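Local coordinates for DUF3836 domain-containing protein (Bacteroides vulgatus, PDB 4R8O), which is of unknown function but folds as a single-layer antiparallel beta sheet thought to have evolved from repeated beta hairpins, at residues S21-K26 against L32-K37. Numbering follows the deposited sequence.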
ATOM      1  N   SER A  21      -3.491   1.706  -8.301  1.00 60.02           N
ATOM      2  CA  SER A  21      -4.222   1.649  -7.076  1.00 62.54           C
ATOM      3  C   SER A  21      -5.125   0.432  -7.056  1.00 65.32           C
ATOM      4  O   SER A  21      -5.548  -0.065  -8.109  1.00 64.00           O
ATOM      5  CB  SER A  21      -5.073   2.906  -6.940  1.00 62.42           C
ATOM      6  OG  SER A  21      -5.955   2.823  -5.824  1.00 69.08           O
ATOM      7  N   GLU A  22      -5.457  -0.000  -5.850  1.00 63.06           N
ATOM      8  CA  GLU A  22      -6.423  -1.063  -5.661  1.00 62.37           C
ATOM      9  C   GLU A  22      -7.199  -0.839  -4.371  1.00 58.92           C
ATOM     10  O   GLU A  22      -6.630  -0.488  -3.353  1.00 62.06           O
ATOM     11  CB  GLU A  22      -5.695  -2.367  -5.611  1.00 66.04           C
ATOM     12  CG  GLU A  22      -6.609  -3.548  -5.690  1.00 71.58           C
ATOM     13  CD  GLU A  22      -5.952  -4.788  -5.191  1.00 74.36           C
ATOM     14  OE1 GLU A  22      -5.564  -4.801  -4.008  1.00 88.33           O
ATOM     15  OE2 GLU A  22      -5.820  -5.738  -5.976  1.00 76.40           O
ATOM     16  N   THR A  23      -8.491  -1.081  -4.411  1.00 61.34           N
ATOM     17  CA  THR A  23      -9.346  -0.848  -3.266  1.00 59.54           C
ATOM     18  C   THR A  23      -9.919  -2.202  -2.827  1.00 61.29           C
ATOM     19  O   THR A  23     -10.264  -3.044  -3.656  1.00 62.29           O
ATOM     20  CB  THR A  23     -10.427   0.147  -3.636  1.00 57.86           C
ATOM     21  OG1 THR A  23      -9.818   1.299  -4.232  1.00 60.74           O
ATOM     22  CG2 THR A  23     -11.186   0.589  -2.423  1.00 60.02           C
ATOM     23  N   ILE A  24     -10.001  -2.394  -1.516  1.00 61.93           N
ATOM     24  CA  ILE A  24     -10.501  -3.644  -0.943  1.00 67.14           C
ATOM     25  C   ILE A  24     -11.683  -3.248  -0.089  1.00 63.71           C
ATOM     26  O   ILE A  24     -11.637  -2.233   0.632  1.00 61.59           O
ATOM     27  CB  ILE A  24      -9.436  -4.433  -0.149  1.00 68.82           C
ATOM     28  CG1 ILE A  24      -8.158  -4.587  -0.991  1.00 71.18           C
ATOM     29  CG2 ILE A  24      -9.948  -5.826   0.202  1.00 69.68           C
ATOM     30  CD1 ILE A  24      -6.930  -5.034  -0.211  1.00 70.35           C
ATOM     31  N   PHE A  25     -12.757  -4.017  -0.220  1.00 59.64           N
ATOM     32  CA  PHE A  25     -13.975  -3.747   0.499  1.00 60.47           C
ATOM     33  C   PHE A  25     -14.412  -4.994   1.245  1.00 65.84           C
ATOM     34  O   PHE A  25     -13.995  -6.103   0.917  1.00 61.69           O
ATOM     35  CB  PHE A  25     -15.128  -3.433  -0.443  1.00 58.89           C
ATOM     36  CG  PHE A  25     -14.846  -2.424  -1.516  1.00 57.38           C
ATOM     37  CD1 PHE A  25     -14.354  -2.829  -2.763  1.00 57.44           C
ATOM     38  CD2 PHE A  25     -15.228  -1.080  -1.360  1.00 57.28           C
ATOM     39  CE1 PHE A  25     -14.150  -1.905  -3.797  1.00 59.08           C
ATOM     40  CE2 PHE A  25     -15.047  -0.157  -2.418  1.00 55.85           C
ATOM     41  CZ  PHE A  25     -14.481  -0.564  -3.624  1.00 53.14           C
ATOM     42  N   LYS A  26     -15.305  -4.786   2.209  1.00 72.85           N
ATOM     43  CA  LYS A  26     -16.127  -5.848   2.783  1.00 77.38           C
ATOM     44  C   LYS A  26     -17.541  -5.652   2.216  1.00 84.03           C
ATOM     45  O   LYS A  26     -17.914  -4.530   1.839  1.00 82.66           O
ATOM     46  CB  LYS A  26     -16.140  -5.736   4.297  1.00 76.11           C
ATOM     47  CG  LYS A  26     -14.771  -5.937   4.948  1.00 82.66           C
ATOM     48  CD  LYS A  26     -14.831  -5.736   6.457  1.00 85.86           C
ATOM     49  CE  LYS A  26     -13.558  -6.189   7.162  1.00 87.47           C
ATOM     50  NZ  LYS A  26     -13.672  -5.956   8.628  1.00 88.37           N
ATOM     51  N   LEU A  32     -21.255  -2.514  -0.527  1.00 77.17           N
ATOM     52  CA  LEU A  32     -19.813  -2.537  -0.281  1.00 73.86           C
ATOM     53  C   LEU A  32     -19.437  -1.493   0.729  1.00 73.76           C
ATOM     54  O   LEU A  32     -19.954  -0.379   0.717  1.00 77.64           O
ATOM     55  CB  LEU A  32     -19.029  -2.185  -1.546  1.00 71.21           C
ATOM     56  CG  LEU A  32     -19.046  -3.126  -2.731  1.00 70.05           C
ATOM     57  CD1 LEU A  32     -18.400  -2.470  -3.943  1.00 69.58           C
ATOM     58  CD2 LEU A  32     -18.323  -4.415  -2.385  1.00 78.20           C
ATOM     59  N   THR A  33     -18.464  -1.819   1.551  1.00 76.13           N
ATOM     60  CA  THR A  33     -17.983  -0.865   2.519  1.00 79.19           C
ATOM     61  C   THR A  33     -16.473  -0.871   2.456  1.00 78.76           C
ATOM     62  O   THR A  33     -15.823  -1.919   2.465  1.00 86.20           O
ATOM     63  CB  THR A  33     -18.578  -1.120   3.909  1.00 84.53           C
ATOM     64  OG1 THR A  33     -17.926  -0.283   4.861  1.00 81.73           O
ATOM     65  CG2 THR A  33     -18.462  -2.584   4.322  1.00 88.85           C
ATOM     66  N   ASN A  34     -15.920   0.325   2.340  1.00 76.82           N
ATOM     67  CA  ASN A  34     -14.486   0.502   2.196  1.00 70.77           C
ATOM     68  C   ASN A  34     -13.705  -0.119   3.329  1.00 70.82           C
ATOM     69  O   ASN A  34     -14.101   0.025   4.484  1.00 72.05           O
ATOM     70  CB  ASN A  34     -14.140   1.995   2.153  1.00 63.74           C
ATOM     71  CG  ASN A  34     -14.453   2.632   0.826  1.00 63.53           C
ATOM     72  OD1 ASN A  34     -14.675   1.940  -0.165  1.00 66.53           O
ATOM     73  ND2 ASN A  34     -14.458   3.971   0.784  1.00 60.00           N
ATOM     74  N   TYR A  35     -12.569  -0.743   3.007  1.00 69.61           N
ATOM     75  CA  TYR A  35     -11.730  -1.366   4.026  1.00 70.38           C
ATOM     76  C   TYR A  35     -10.252  -1.008   4.003  1.00 69.81           C
ATOM     77  O   TYR A  35      -9.694  -0.570   5.022  1.00 63.24           O
ATOM     78  CB  TYR A  35     -11.874  -2.855   3.902  1.00 73.92           C
ATOM     79  CG  TYR A  35     -11.140  -3.601   4.949  1.00 77.59           C
ATOM     80  CD1 TYR A  35     -11.283  -3.277   6.308  1.00 81.68           C
ATOM     81  CD2 TYR A  35     -10.303  -4.646   4.604  1.00 84.54           C
ATOM     82  CE1 TYR A  35     -10.606  -3.977   7.280  1.00 84.14           C
ATOM     83  CE2 TYR A  35      -9.639  -5.370   5.577  1.00 83.68           C
ATOM     84  CZ  TYR A  35      -9.795  -5.034   6.909  1.00 83.88           C
ATOM     85  OH  TYR A  35      -9.127  -5.735   7.873  1.00 87.90           O
HETATM   86  N   MSE A  36      -9.631  -1.206   2.850  1.00 67.01           N
HETATM   87  CA  MSE A  36      -8.235  -0.867   2.660  1.00 66.55           C
HETATM   88  C   MSE A  36      -7.983  -0.395   1.246  1.00 64.42           C
HETATM   89  O   MSE A  36      -8.675  -0.799   0.335  1.00 66.96           O
HETATM   90  CB  MSE A  36      -7.522  -2.149   3.090  1.00 67.22           C
HETATM   91  CG  MSE A  36      -6.060  -2.159   2.721  1.00 71.43           C
HETATM   92 SE   MSE A  36      -4.899  -3.176   3.936  0.75 83.81          SE
HETATM   93  CE  MSE A  36      -3.536  -2.608   2.721  1.00 75.83           C
ATOM     94  N   LYS A  37      -6.968   0.437   1.042  1.00 66.23           N
ATOM     95  CA  LYS A  37      -6.625   0.963  -0.302  1.00 59.64           C
ATOM     96  C   LYS A  37      -5.137   0.921  -0.450  1.00 59.28           C
ATOM     97  O   LYS A  37      -4.408   1.402   0.424  1.00 60.60           O
ATOM     98  CB  LYS A  37      -7.106   2.398  -0.432  1.00 63.17           C
ATOM     99  CG  LYS A  37      -7.073   2.971  -1.844  1.00 63.75           C
ATOM    100  CD  LYS A  37      -7.539   4.408  -1.811  1.00 61.55           C
ATOM    101  CE  LYS A  37      -7.424   5.072  -3.168  1.00 68.15           C
ATOM    102  NZ  LYS A  37      -7.255   6.540  -3.024  1.00 71.20           N
TER
HETATM  103  O   HOH W   1     -10.729  -7.173   9.399  1.00 77.25           O
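The carbonyl oxygen Ile-24 O receives two backbone donors, Tyr-35 N at 3.0 Å in the carbonyl plane and Met-36 N at 3.2 Å from above that plane. Two residues thus share one partner, a classic beta bulge; the opposing strand gains a residue, pairing resumes with Phe-25 opposite Asn-34, and Lys-26 and Thr-33 then bond both ways. Ile-24 also donates through its N to Met-36 O at 2.8 Å.

At the bulge the Tyr-35 ring comes to lie against Lys-26. With its CG anti to the backbone N (chi1 -176°), the phenol lies across the extended lysine: Lys-26 CE sits 3.8 Å from the Tyr-35 ring centroid, over the face, and NZ adds an off-centre cation-pi contact. A long aliphatic chain ending in a charge suits this place, apolar against the ring yet polar at its tip, where a water bridges NZ, weakly, to Tyr-35 OH.

The Phe-25 ring is held between Thr-23 CG2 on one side, off-centre near the ring's border, and Leu-32 CD1 on the other, centred 4.1 Å from the ring centroid; a flat apolar ring suits a place with methyl groups over both faces. Asn-34 OD1 approaches obliquely, 3.1 Å from Phe-25 CE2, its amide plane turned 35° from the ring.

These segments belong to the hairpin of strands 18-28 and 31-42, flanked by strand 8-15, where Phe-25 bonds through its backbone to Ile-9, and by strand 48-57, where Tyr-35 makes a backbone hydrogen bond to Trp-56.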